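Local coordinates for hdh assembly factor Kustc1130 (Kuenenia stuttgartiensis, PDB 6HIF), which probably acts as an assembly factor for hydrazine dehydrogenase, with which it appears to be held in a large multi-chain complex, at residues A47-G52 / C56-N61; Y73-H78 / L97-D102; G81-H86 / A105-P110; Y26-A31 / L68-Y73. One frame throughout, in Å; residues are numbered along the deposited sequence.

Contact 1 (A47-G52 / C56-N61); sequences AEIKVG and CTTGNN
Thr58 holds OG1 between its backbone N and carbonyl carbon (chi1 66°), which swings CG2 toward Ile49, whose extended CG1-CD1 arm lies beside its own N (chi1 -54°). The two side chains cross at about a right angle, with Ile49 CD1 3.6 Å from Thr58 CG2, at the open end of a beta hairpin made by strands 48-51 and 54-57. Ile49 and Cys56 form its antiparallel hydrogen-bonded pair; Ile49 N donates almost straight to Cys56 O at 2.8 Å and Cys56 N returns to Ile49 O at 3.0 Å. Glu48 and Thr57, the adjoining non-hydrogen-bonded pair, turn to the other face. On the Ile49 face, Cys56 is fixed further by its disulfide to Cys64. Thr58 OG1 is bonded chiefly to Ile44 O and takes a weak bond from Ala47 N at 3.1 Å. Truncation of Thr58 to alanine would probably leave Ile44 O without its hydroxyl mate and open a gap beside Ile49 CD1. Beyond Thr57, Thr58 N donates almost straight to Ala47 O at 2.8 Å.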
loop_
_atom_site.group_PDB
_atom_site.type_symbol
_atom_site.label_atom_id
_atom_site.label_comp_id
_atom_site.label_asym_id
_atom_site.label_seq_id
_atom_site.Cartn_x
_atom_site.Cartn_y
_atom_site.Cartn_z
ATOM N N ALA Y 47 -60.663 -58.709 2.621
ATOM C CA ALA Y 47 -60.430 -59.749 1.631
ATOM C C ALA Y 47 -58.944 -60.094 1.601
ATOM O O ALA Y 47 -58.099 -59.227 1.822
ATOM C CB ALA Y 47 -60.910 -59.298 0.272
ATOM N N GLU Y 48 -58.639 -61.367 1.328
ATOM C CA GLU Y 48 -57.253 -61.804 1.250
ATOM C C GLU Y 48 -56.864 -62.028 -0.209
ATOM O O GLU Y 48 -57.545 -62.745 -0.942
ATOM C CB GLU Y 48 -56.981 -63.002 2.168
ATOM C CG GLU Y 48 -57.945 -64.160 1.974
ATOM C CD GLU Y 48 -57.603 -65.415 2.760
ATOM O OE1 GLU Y 48 -58.439 -65.839 3.585
ATOM O OE2 GLU Y 48 -56.502 -65.970 2.541
ATOM N N ILE Y 49 -55.760 -61.387 -0.606
ATOM C CA ILE Y 49 -55.238 -61.479 -1.958
ATOM C C ILE Y 49 -53.950 -62.299 -1.929
ATOM O O ILE Y 49 -53.019 -61.983 -1.188
ATOM C CB ILE Y 49 -55.022 -60.074 -2.563
ATOM C CG1 ILE Y 49 -56.290 -59.216 -2.481
ATOM C CG2 ILE Y 49 -54.498 -60.175 -3.990
ATOM C CD1 ILE Y 49 -56.100 -57.784 -2.915
ATOM N N LYS Y 50 -53.928 -63.360 -2.742
ATOM C CA LYS Y 50 -52.754 -64.201 -2.919
ATOM C C LYS Y 50 -52.151 -63.933 -4.297
ATOM O O LYS Y 50 -52.812 -64.117 -5.318
ATOM C CB LYS Y 50 -53.136 -65.680 -2.799
ATOM C CG LYS Y 50 -52.877 -66.336 -1.450
ATOM C CD LYS Y 50 -53.254 -67.803 -1.437
ATOM C CE LYS Y 50 -52.387 -68.631 -0.511
ATOM N NZ LYS Y 50 -52.882 -70.023 -0.385
ATOM N N VAL Y 51 -50.893 -63.480 -4.307
ATOM C CA VAL Y 51 -50.119 -63.376 -5.534
ATOM C C VAL Y 51 -48.794 -64.104 -5.319
ATOM O O VAL Y 51 -47.982 -63.686 -4.495
ATOM C CB VAL Y 51 -49.894 -61.914 -5.967
ATOM C CG1 VAL Y 51 -49.131 -61.841 -7.281
ATOM C CG2 VAL Y 51 -51.196 -61.135 -6.070
ATOM N N GLY Y 52 -48.592 -65.192 -6.073
ATOM C CA GLY Y 52 -47.467 -66.082 -5.843
ATOM C C GLY Y 52 -47.478 -66.619 -4.413
ATOM O O GLY Y 52 -48.467 -67.204 -3.979
ATOM N N CYS Y 56 -51.826 -60.764 1.283
ATOM C CA CYS Y 56 -52.180 -59.463 1.821
ATOM C C CYS Y 56 -53.677 -59.447 2.124
ATOM O O CYS Y 56 -54.490 -59.870 1.305
ATOM C CB CYS Y 56 -51.798 -58.363 0.835
ATOM S SG CYS Y 56 -52.509 -56.736 1.205
ATOM N N THR Y 57 -54.024 -58.971 3.322
ATOM C CA THR Y 57 -55.411 -58.790 3.712
ATOM C C THR Y 57 -55.768 -57.306 3.600
ATOM O O THR Y 57 -55.150 -56.462 4.249
ATOM C CB THR Y 57 -55.693 -59.475 5.060
ATOM O OG1 THR Y 57 -57.055 -59.235 5.408
ATOM C CG2 THR Y 57 -54.782 -59.023 6.182
ATOM N N THR Y 58 -56.771 -57.007 2.761
ATOM C CA THR Y 58 -57.079 -55.650 2.334
ATOM C C THR Y 58 -57.606 -54.815 3.497
ATOM O O THR Y 58 -58.363 -55.305 4.332
ATOM C CB THR Y 58 -58.116 -55.624 1.202
ATOM O OG1 THR Y 58 -59.363 -56.105 1.706
ATOM C CG2 THR Y 58 -57.704 -56.420 -0.016
ATOM N N GLY Y 59 -57.202 -53.539 3.515
ATOM C CA GLY Y 59 -57.747 -52.545 4.425
ATOM C C GLY Y 59 -58.965 -51.857 3.816
ATOM O O GLY Y 59 -59.740 -52.485 3.098
ATOM N N ASN Y 60 -59.112 -50.559 4.096
ATOM C CA ASN Y 60 -60.251 -49.783 3.628
ATOM C C ASN Y 60 -60.160 -49.549 2.120
ATOM O O ASN Y 60 -61.184 -49.379 1.462
ATOM C CB ASN Y 60 -60.407 -48.477 4.413
ATOM C CG ASN Y 60 -60.796 -48.691 5.861
ATOM O OD1 ASN Y 60 -61.154 -49.799 6.258
ATOM N ND2 ASN Y 60 -60.739 -47.633 6.653
ATOM N N ASN Y 61 -58.929 -49.540 1.587
ATOM C CA ASN Y 61 -58.655 -49.370 0.169
ATOM C C ASN Y 61 -59.327 -50.480 -0.622
ATOM O O ASN Y 61 -59.833 -50.247 -1.715
ATOM C CB ASN Y 61 -57.180 -49.596 -0.163
ATOM C CG ASN Y 61 -56.250 -48.543 0.386
ATOM O OD1 ASN Y 61 -56.254 -48.258 1.582
ATOM N ND2 ASN Y 61 -55.428 -47.981 -0.486
#

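Contact 2 (Y73-H78 / L97-D102); sequences YAISVH and LFVSLD. With SO4 (sulfate ion), chain B.
A single methyl, Leu101 CD1, serves two partners of the opposing strand, lying 3.8 Å from Val77 CG2 and 4.1 Å from Ile75 CG2, while no hydrogen bond links the two strands at all. Leu101 carries CG beside its backbone N (chi1 -66°) and runs on extended, which carries CD1 to both branched side chains. Two residues back along its strand, Val99 meets Ile75 tip to tip, Ile75 CD1 standing 4.2 Å from Val99 CG2. The meeting is wholly apolar, and Leu33 and Ala37 of strand 31-39 pack against Ile75 and Val77 from within the same core. Ser76 and His78 face the other way, where a sulfate, probably from the crystallisation liquor, is bound. Ser76 OG donates to its O1 at 3.1 Å, and His78 NE2 makes a weak, bent bond to O2 at 3.2 Å. On the far side of strand 97-102, Ser100 OG bonds to the backbone of a chain of another protein. Strand axes 9.3 Å apart, inclined by -40° and joined by side chains alone, are typical of two sheets packed face to face in a beta sandwich.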
loop_
_atom_site.group_PDB
_atom_site.type_symbol
_atom_site.label_atom_id
_atom_site.label_comp_id
_atom_site.label_asym_id
_atom_site.label_seq_id
_atom_site.Cartn_x
_atom_site.Cartn_y
_atom_site.Cartn_z
ATOM N N TYR Y 73 -47.478 -65.077 -12.499
ATOM C CA TYR Y 73 -48.083 -65.231 -11.187
ATOM C C TYR Y 73 -49.581 -65.482 -11.338
ATOM O O TYR Y 73 -50.176 -65.130 -12.355
ATOM C CB TYR Y 73 -47.863 -63.972 -10.345
ATOM C CG TYR Y 73 -46.438 -63.717 -9.930
ATOM C CD1 TYR Y 73 -45.550 -63.054 -10.765
ATOM C CD2 TYR Y 73 -45.974 -64.131 -8.691
ATOM C CE1 TYR Y 73 -44.237 -62.819 -10.385
ATOM C CE2 TYR Y 73 -44.667 -63.898 -8.293
ATOM C CZ TYR Y 73 -43.795 -63.239 -9.142
ATOM O OH TYR Y 73 -42.508 -63.007 -8.753
ATOM N N ALA Y 74 -50.176 -66.090 -10.305
ATOM C CA ALA Y 74 -51.617 -66.266 -10.224
ATOM C C ALA Y 74 -52.173 -65.409 -9.086
ATOM O O ALA Y 74 -51.810 -65.591 -7.923
ATOM C CB ALA Y 74 -51.951 -67.728 -10.052
ATOM N N ILE Y 75 -53.034 -64.449 -9.447
ATOM C CA ILE Y 75 -53.714 -63.605 -8.477
ATOM C C ILE Y 75 -55.029 -64.285 -8.106
ATOM O O ILE Y 75 -55.784 -64.705 -8.983
ATOM C CB ILE Y 75 -53.947 -62.180 -9.025
ATOM C CG1 ILE Y 75 -52.667 -61.561 -9.592
ATOM C CG2 ILE Y 75 -54.579 -61.283 -7.971
ATOM C CD1 ILE Y 75 -52.913 -60.386 -10.513
ATOM N N SER Y 76 -55.278 -64.398 -6.797
ATOM C CA SER Y 76 -56.540 -64.915 -6.298
ATOM C C SER Y 76 -57.036 -64.043 -5.148
ATOM O O SER Y 76 -56.301 -63.785 -4.195
ATOM C CB SER Y 76 -56.421 -66.363 -5.898
ATOM O OG SER Y 76 -55.477 -66.523 -4.854
ATOM N N VAL Y 77 -58.288 -63.588 -5.272
ATOM C CA VAL Y 77 -58.928 -62.773 -4.254
ATOM C C VAL Y 77 -60.043 -63.594 -3.610
ATOM O O VAL Y 77 -60.978 -64.014 -4.287
ATOM C CB VAL Y 77 -59.451 -61.445 -4.840
ATOM C CG1 VAL Y 77 -60.083 -60.562 -3.774
ATOM C CG2 VAL Y 77 -58.361 -60.683 -5.579
ATOM N N HIS Y 78 -59.913 -63.823 -2.297
ATOM C CA HIS Y 78 -60.885 -64.571 -1.517
ATOM C C HIS Y 78 -61.454 -63.670 -0.424
ATOM O O HIS Y 78 -60.726 -62.867 0.158
ATOM C CB HIS Y 78 -60.230 -65.832 -0.929
ATOM C CG HIS Y 78 -60.124 -66.976 -1.883
ATOM N ND1 HIS Y 78 -60.519 -68.257 -1.546
ATOM C CD2 HIS Y 78 -59.681 -67.045 -3.157
ATOM C CE1 HIS Y 78 -60.320 -69.064 -2.569
ATOM N NE2 HIS Y 78 -59.808 -68.345 -3.572
ATOM N N LEU Y 97 -48.347 -52.514 -12.925
ATOM C CA LEU Y 97 -49.667 -52.906 -13.392
ATOM C C LEU Y 97 -50.663 -52.791 -12.243
ATOM O O LEU Y 97 -50.403 -53.266 -11.137
ATOM C CB LEU Y 97 -49.613 -54.336 -13.939
ATOM C CG LEU Y 97 -50.910 -54.865 -14.551
ATOM C CD1 LEU Y 97 -51.173 -54.219 -15.899
ATOM C CD2 LEU Y 97 -50.860 -56.380 -14.692
ATOM N N PHE Y 98 -51.792 -52.137 -12.533
ATOM C CA PHE Y 98 -52.939 -52.114 -11.642
ATOM C C PHE Y 98 -53.950 -53.137 -12.146
ATOM O O PHE Y 98 -54.297 -53.144 -13.326
ATOM C CB PHE Y 98 -53.557 -50.715 -11.588
ATOM C CG PHE Y 98 -52.729 -49.653 -10.906
ATOM C CD1 PHE Y 98 -51.501 -49.261 -11.422
ATOM C CD2 PHE Y 98 -53.194 -49.022 -9.761
ATOM C CE1 PHE Y 98 -50.746 -48.279 -10.796
ATOM C CE2 PHE Y 98 -52.441 -48.037 -9.140
ATOM C CZ PHE Y 98 -51.217 -47.667 -9.655
ATOM N N VAL Y 99 -54.389 -54.015 -11.240
ATOM C CA VAL Y 99 -55.387 -55.022 -11.557
ATOM C C VAL Y 99 -56.622 -54.754 -10.702
ATOM O O VAL Y 99 -56.521 -54.545 -9.490
ATOM C CB VAL Y 99 -54.838 -56.451 -11.374
ATOM C CG1 VAL Y 99 -55.939 -57.501 -11.398
ATOM C CG2 VAL Y 99 -53.772 -56.780 -12.406
ATOM N N SER Y 100 -57.784 -54.738 -11.366
ATOM C CA SER Y 100 -59.050 -54.476 -10.704
ATOM C C SER Y 100 -59.986 -55.661 -10.912
ATOM O O SER Y 100 -60.399 -55.937 -12.036
ATOM C CB SER Y 100 -59.663 -53.204 -11.218
ATOM O OG SER Y 100 -60.416 -52.570 -10.198
ATOM N N LEU Y 101 -60.301 -56.356 -9.814
ATOM C CA LEU Y 101 -61.134 -57.547 -9.875
ATOM C C LEU Y 101 -62.421 -57.306 -9.090
ATOM O O LEU Y 101 -62.374 -56.956 -7.910
ATOM C CB LEU Y 101 -60.354 -58.743 -9.313
ATOM C CG LEU Y 101 -59.135 -59.181 -10.124
ATOM C CD1 LEU Y 101 -58.230 -60.074 -9.291
ATOM C CD2 LEU Y 101 -59.540 -59.879 -11.416
ATOM N N ASP Y 102 -63.561 -57.487 -9.771
ATOM C CA ASP Y 102 -64.866 -57.354 -9.144
ATOM C C ASP Y 102 -65.413 -58.739 -8.814
ATOM O O ASP Y 102 -65.413 -59.627 -9.663
ATOM C CB ASP Y 102 -65.846 -56.578 -10.024
ATOM C CG ASP Y 102 -67.095 -56.152 -9.272
ATOM O OD1 ASP Y 102 -66.986 -55.221 -8.449
ATOM O OD2 ASP Y 102 -68.163 -56.761 -9.504
HETATM S S SO4 B . -56.606 -70.175 -4.283
HETATM O O1 SO4 B . -55.901 -69.192 -3.428
HETATM O O2 SO4 B . -57.409 -69.475 -5.308
HETATM O O3 SO4 B . -55.610 -71.039 -4.958
HETATM O O4 SO4 B . -57.506 -70.999 -3.444
#

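Contact 3 (G81-H86 / A105-P110); sequences GGQSAH and AKARHP. With SO4 (sulfate ion), chain C; SO4 (sulfate ion), chain B.
Gln83 and Lys106 supply the main van der Waals contact, the NE2 end of the glutamine amide meeting the lysine alkyl chain obliquely. The Gln83 side chain bends at chi2 (-72°), which turns NE2 across Lys106, 3.3 Å from CD and 3.6 Å from CB, while the ammonium end leads off elsewhere. Nearer the backbone, Gln83 CB lies 4.4 Å from Ala107 CB. Trimming Gln83 to alanine would probably strip this contact from the Lys106 alkyl chain and open a gap beside the 3-10 turn 105-107. In a second packing contact, Gly81 CA comes to 3.4 Å from His109 NE2. The C-terminal tail is thus laid on the start of strand 83-91, outermost in its sheet within this chain, with no hydrogen bond across.

Hydrogen bonds lead outward: His109 NE2 is paired with Glu79 OE2, which also takes a weak bond from Gly81 N. Further along the strand, His86 handles two sulfates at its ring edge. Its ND1 is shared between O3 and O4 of the chain C ion, whose O2 accepts from His86 N at 2.8 Å; NE2 donates to O2 of the chain B ion at 3.0 Å. With both ring nitrogens donating to anions, His86 is likely to be positively charged in the crystal.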
loop_
_atom_site.group_PDB
_atom_site.type_symbol
_atom_site.label_atom_id
_atom_site.label_comp_id
_atom_site.label_asym_id
_atom_site.label_seq_id
_atom_site.Cartn_x
_atom_site.Cartn_y
_atom_site.Cartn_z
ATOM N N GLY Y 81 -67.265 -64.304 2.466
ATOM C CA GLY Y 81 -68.598 -64.611 1.970
ATOM C C GLY Y 81 -68.626 -65.900 1.152
ATOM O O GLY Y 81 -69.644 -66.587 1.106
ATOM N N GLY Y 82 -67.498 -66.211 0.504
ATOM C CA GLY Y 82 -67.361 -67.418 -0.293
ATOM C C GLY Y 82 -67.176 -67.112 -1.778
ATOM O O GLY Y 82 -67.315 -67.999 -2.617
ATOM N N GLN Y 83 -66.857 -65.848 -2.084
ATOM C CA GLN Y 83 -66.678 -65.391 -3.454
ATOM C C GLN Y 83 -65.187 -65.286 -3.759
ATOM O O GLN Y 83 -64.397 -64.920 -2.890
ATOM C CB GLN Y 83 -67.387 -64.052 -3.663
ATOM C CG GLN Y 83 -68.906 -64.155 -3.646
ATOM C CD GLN Y 83 -69.454 -64.826 -4.885
ATOM O OE1 GLN Y 83 -68.876 -64.752 -5.967
ATOM N NE2 GLN Y 83 -70.586 -65.488 -4.735
ATOM N N SER Y 84 -64.824 -65.611 -5.004
ATOM C CA SER Y 84 -63.430 -65.629 -5.420
ATOM C C SER Y 84 -63.278 -65.050 -6.824
ATOM O O SER Y 84 -64.182 -65.161 -7.651
ATOM C CB SER Y 84 -62.841 -67.017 -5.320
ATOM O OG SER Y 84 -63.524 -67.932 -6.165
ATOM N N ALA Y 85 -62.123 -64.423 -7.066
ATOM C CA ALA Y 85 -61.751 -63.935 -8.383
ATOM C C ALA Y 85 -60.305 -64.330 -8.669
ATOM O O ALA Y 85 -59.459 -64.272 -7.776
ATOM C CB ALA Y 85 -61.945 -62.440 -8.456
ATOM N N HIS Y 86 -60.041 -64.732 -9.920
ATOM C CA HIS Y 86 -58.733 -65.221 -10.330
ATOM C C HIS Y 86 -58.271 -64.509 -11.598
ATOM O O HIS Y 86 -59.074 -64.225 -12.483
ATOM C CB HIS Y 86 -58.760 -66.745 -10.530
ATOM C CG HIS Y 86 -59.170 -67.505 -9.314
ATOM N ND1 HIS Y 86 -60.469 -67.924 -9.107
ATOM C CD2 HIS Y 86 -58.465 -67.916 -8.238
ATOM C CE1 HIS Y 86 -60.548 -68.564 -7.958
ATOM N NE2 HIS Y 86 -59.330 -68.572 -7.406
ATOM N N ALA Y 105 -71.987 -58.736 -6.561
ATOM C CA ALA Y 105 -72.828 -58.130 -5.539
ATOM C C ALA Y 105 -72.887 -59.000 -4.285
ATOM O O ALA Y 105 -73.195 -58.504 -3.203
ATOM C CB ALA Y 105 -74.204 -57.873 -6.098
ATOM N N LYS Y 106 -72.574 -60.293 -4.442
ATOM C CA LYS Y 106 -72.625 -61.248 -3.346
ATOM C C LYS Y 106 -71.464 -61.006 -2.384
ATOM O O LYS Y 106 -71.472 -61.521 -1.269
ATOM C CB LYS Y 106 -72.611 -62.687 -3.874
ATOM C CG LYS Y 106 -73.877 -63.149 -4.589
ATOM C CD LYS Y 106 -73.667 -64.424 -5.387
ATOM C CE LYS Y 106 -74.858 -64.833 -6.230
ATOM N NZ LYS Y 106 -75.944 -65.404 -5.400
ATOM N N ALA Y 107 -70.478 -60.210 -2.820
ATOM C CA ALA Y 107 -69.280 -59.943 -2.039
ATOM C C ALA Y 107 -69.464 -58.702 -1.168
ATOM O O ALA Y 107 -68.532 -58.280 -0.489
ATOM C CB ALA Y 107 -68.097 -59.797 -2.962
ATOM N N ARG Y 108 -70.673 -58.125 -1.194
ATOM C CA ARG Y 108 -70.989 -56.911 -0.459
ATOM C C ARG Y 108 -71.702 -57.283 0.836
ATOM O O ARG Y 108 -72.789 -57.861 0.799
ATOM C CB ARG Y 108 -71.868 -56.010 -1.330
ATOM C CG ARG Y 108 -71.744 -54.525 -1.024
ATOM C CD ARG Y 108 -72.586 -53.719 -1.990
ATOM N NE ARG Y 108 -72.484 -52.283 -1.770
ATOM C CZ ARG Y 108 -73.116 -51.367 -2.496
ATOM N NH1 ARG Y 108 -73.937 -51.738 -3.467
ATOM N NH2 ARG Y 108 -72.922 -50.084 -2.251
ATOM N N HIS Y 109 -71.084 -56.940 1.973
ATOM C CA HIS Y 109 -71.557 -57.397 3.271
ATOM C C HIS Y 109 -71.871 -56.213 4.184
ATOM O O HIS Y 109 -71.115 -55.245 4.219
ATOM C CB HIS Y 109 -70.553 -58.374 3.899
ATOM C CG HIS Y 109 -70.423 -59.656 3.146
ATOM N ND1 HIS Y 109 -71.467 -60.559 3.037
ATOM C CD2 HIS Y 109 -69.385 -60.191 2.472
ATOM C CE1 HIS Y 109 -71.073 -61.599 2.330
ATOM N NE2 HIS Y 109 -69.800 -61.393 1.969
ATOM N N PRO Y 110 -72.999 -56.259 4.940
ATOM C CA PRO Y 110 -73.359 -55.190 5.875
ATOM C C PRO Y 110 -72.248 -54.860 6.868
ATOM O O PRO Y 110 -71.600 -55.759 7.402
ATOM C CB PRO Y 110 -74.591 -55.747 6.606
ATOM C CG PRO Y 110 -75.208 -56.683 5.589
ATOM C CD PRO Y 110 -74.020 -57.321 4.897
HETATM S S SO4 C . -62.646 -66.435 -11.572
HETATM O O1 SO4 C . -63.828 -66.627 -12.442
HETATM O O2 SO4 C . -62.073 -65.088 -11.792
HETATM O O3 SO4 C . -63.041 -66.564 -10.150
HETATM O O4 SO4 C . -61.638 -67.464 -11.909
HETATM S S SO4 B . -56.606 -70.175 -4.283
HETATM O O1 SO4 B . -55.901 -69.192 -3.428
HETATM O O2 SO4 B . -57.409 -69.475 -5.308
HETATM O O3 SO4 B . -55.610 -71.039 -4.958
HETATM O O4 SO4 B . -57.506 -70.999 -3.444
#

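Contact 4 (Y26-A31 / L68-Y73); sequences YDVKPA and LRPGTY
Ala31 and Leu68 are joined by a pair of backbone hydrogen bonds, the signature of an antiparallel hydrogen-bonded beta pair. Leu68 N donates to Ala31 O at 2.9 Å along a nearly straight line, whereas the return bond from Ala31 N to Leu68 O, 2.7 Å long, is bent at the hydrogen (134°). The apolar contact lies further out: Val28 sets CG1 anti to its backbone N (chi1 175°) and rests it on the Pro70 ring, 3.8 Å from CG. Pro30 CB lies against the carbonyl oxygen Leu68 O, at 3.4 Å. Both prolines lie where the chains leave regular pairing.

Within 68-73, Tyr73 folds back on the bend. Its OH donates to Arg69 O at 2.7 Å, tilted 24° from the carbonyl plane, and Leu68 CD1 sits over the centre of one face of the ring. The bond thus fixes the hydroxyl end of the ring.

Contact with a chain of another protein begins at Tyr26, the last residue of the predicted membrane helix. From there the segment leads into strand 31-39, edged by Glu93, with Ala31 and Leu68 packed on Leu91 of strand 83-91, while Leu68 and Tyr73 also lie against Val51 of strand 48-51.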
loop_
_atom_site.group_PDB
_atom_site.type_symbol
_atom_site.label_atom_id
_atom_site.label_comp_id
_atom_site.label_asym_id
_atom_site.label_seq_id
_atom_site.Cartn_x
_atom_site.Cartn_y
_atom_site.Cartn_z
ATOM N N TYR Y 26 -25.501 -55.457 -11.332
ATOM C CA TYR Y 26 -26.778 -55.098 -12.005
ATOM C C TYR Y 26 -27.955 -55.456 -11.098
ATOM O O TYR Y 26 -27.998 -56.547 -10.533
ATOM C CB TYR Y 26 -26.876 -55.792 -13.365
ATOM C CG TYR Y 26 -28.153 -55.537 -14.125
ATOM C CD1 TYR Y 26 -28.322 -54.386 -14.880
ATOM C CD2 TYR Y 26 -29.195 -56.451 -14.100
ATOM C CE1 TYR Y 26 -29.490 -54.147 -15.587
ATOM C CE2 TYR Y 26 -30.368 -56.230 -14.804
ATOM C CZ TYR Y 26 -30.515 -55.074 -15.552
ATOM O OH TYR Y 26 -31.664 -54.844 -16.252
ATOM N N ASP Y 27 -28.902 -54.516 -10.975
ATOM C CA ASP Y 27 -30.103 -54.695 -10.175
ATOM C C ASP Y 27 -31.303 -54.889 -11.095
ATOM O O ASP Y 27 -31.615 -54.014 -11.901
ATOM C CB ASP Y 27 -30.337 -53.504 -9.243
ATOM C CG ASP Y 27 -29.447 -53.524 -8.017
ATOM O OD1 ASP Y 27 -29.505 -54.519 -7.270
ATOM O OD2 ASP Y 27 -28.698 -52.548 -7.822
ATOM N N VAL Y 28 -31.955 -56.051 -10.967
ATOM C CA VAL Y 28 -33.199 -56.322 -11.669
ATOM C C VAL Y 28 -34.305 -55.579 -10.926
ATOM O O VAL Y 28 -34.618 -55.912 -9.784
ATOM C CB VAL Y 28 -33.488 -57.836 -11.771
ATOM C CG1 VAL Y 28 -34.848 -58.124 -12.389
ATOM C CG2 VAL Y 28 -32.399 -58.583 -12.528
ATOM N N LYS Y 29 -34.862 -54.550 -11.576
ATOM C CA LYS Y 29 -35.903 -53.737 -10.973
ATOM C C LYS Y 29 -37.181 -54.568 -10.858
ATOM O O LYS Y 29 -37.716 -55.043 -11.860
ATOM C CB LYS Y 29 -36.122 -52.448 -11.773
ATOM C CG LYS Y 29 -36.919 -51.371 -11.047
ATOM C CD LYS Y 29 -37.481 -50.301 -11.961
ATOM C CE LYS Y 29 -38.429 -49.359 -11.249
ATOM N NZ LYS Y 29 -39.047 -48.389 -12.184
ATOM N N PRO Y 30 -37.701 -54.780 -9.627
ATOM C CA PRO Y 30 -38.878 -55.623 -9.424
ATOM C C PRO Y 30 -40.128 -54.957 -9.987
ATOM O O PRO Y 30 -40.187 -53.733 -10.084
ATOM C CB PRO Y 30 -38.973 -55.769 -7.896
ATOM C CG PRO Y 30 -38.261 -54.546 -7.356
ATOM C CD PRO Y 30 -37.185 -54.213 -8.370
ATOM N N ALA Y 31 -41.105 -55.785 -10.374
ATOM C CA ALA Y 31 -42.391 -55.308 -10.857
ATOM C C ALA Y 31 -43.262 -54.919 -9.665
ATOM O O ALA Y 31 -43.141 -55.508 -8.593
ATOM C CB ALA Y 31 -43.049 -56.368 -11.705
ATOM N N LEU Y 68 -42.768 -57.669 -6.768
ATOM C CA LEU Y 68 -42.497 -59.028 -7.210
ATOM C C LEU Y 68 -41.337 -59.045 -8.203
ATOM O O LEU Y 68 -41.165 -58.106 -8.976
ATOM C CB LEU Y 68 -43.755 -59.589 -7.878
ATOM C CG LEU Y 68 -45.025 -59.594 -7.032
ATOM C CD1 LEU Y 68 -46.250 -59.708 -7.926
ATOM C CD2 LEU Y 68 -45.002 -60.717 -6.005
ATOM N N ARG Y 69 -40.568 -60.143 -8.181
ATOM C CA ARG Y 69 -39.544 -60.412 -9.179
ATOM C C ARG Y 69 -40.222 -60.800 -10.491
ATOM O O ARG Y 69 -41.334 -61.321 -10.476
ATOM C CB ARG Y 69 -38.608 -61.527 -8.701
ATOM C CG ARG Y 69 -37.640 -61.105 -7.603
ATOM C CD ARG Y 69 -36.597 -62.162 -7.281
ATOM N NE ARG Y 69 -37.172 -63.436 -6.861
ATOM C CZ ARG Y 69 -37.490 -63.757 -5.608
ATOM N NH1 ARG Y 69 -37.278 -62.897 -4.624
ATOM N NH2 ARG Y 69 -38.021 -64.937 -5.343
ATOM N N PRO Y 70 -39.592 -60.553 -11.664
ATOM C CA PRO Y 70 -40.174 -60.945 -12.949
ATOM C C PRO Y 70 -40.624 -62.403 -12.964
ATOM O O PRO Y 70 -39.986 -63.256 -12.352
ATOM C CB PRO Y 70 -39.005 -60.755 -13.928
ATOM C CG PRO Y 70 -38.185 -59.642 -13.313
ATOM C CD PRO Y 70 -38.300 -59.862 -11.819
ATOM N N GLY Y 71 -41.736 -62.667 -13.659
ATOM C CA GLY Y 71 -42.273 -64.011 -13.797
ATOM C C GLY Y 71 -43.792 -64.007 -13.943
ATOM O O GLY Y 71 -44.419 -62.953 -13.887
ATOM N N THR Y 72 -44.367 -65.199 -14.133
ATOM C CA THR Y 72 -45.807 -65.371 -14.245
ATOM C C THR Y 72 -46.379 -65.739 -12.876
ATOM O O THR Y 72 -45.834 -66.594 -12.182
ATOM C CB THR Y 72 -46.150 -66.392 -15.337
ATOM O OG1 THR Y 72 -45.502 -65.964 -16.535
ATOM C CG2 THR Y 72 -47.637 -66.530 -15.583
ATOM N N TYR Y 73 -47.478 -65.077 -12.499
ATOM C CA TYR Y 73 -48.083 -65.231 -11.187
ATOM C C TYR Y 73 -49.581 -65.482 -11.338
ATOM O O TYR Y 73 -50.176 -65.130 -12.355
ATOM C CB TYR Y 73 -47.863 -63.972 -10.345
ATOM C CG TYR Y 73 -46.438 -63.717 -9.930
ATOM C CD1 TYR Y 73 -45.550 -63.054 -10.765
ATOM C CD2 TYR Y 73 -45.974 -64.131 -8.691
ATOM C CE1 TYR Y 73 -44.237 -62.819 -10.385
ATOM C CE2 TYR Y 73 -44.667 -63.898 -8.293
ATOM C CZ TYR Y 73 -43.795 -63.239 -9.142
ATOM O OH TYR Y 73 -42.508 -63.007 -8.753
#

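Overall arrangement
From the N terminus, contact 4 comes first: it pairs the start of strand 31-39 with the end of strand 63-68 and closes a long loop. Contact 1 is nested inside that loop, as a local hairpin of the antiparallel sheet. Strand 71-79 then runs on from contact 4, which shares Tyr73 with contact 2, and lies beside strand 48-51, where Lys50 N and Ser76 O probably bond. Contacts 2 and 3 cross, their segments alternating along the chain: 2 joins the two sheets through the core, 3 lays the C-terminal tail on the start of strand 83-91. Both touch one sulfate. Contacts 3 and 4 lie on opposite sides of the chain's centre, about 31 Å apart between centres.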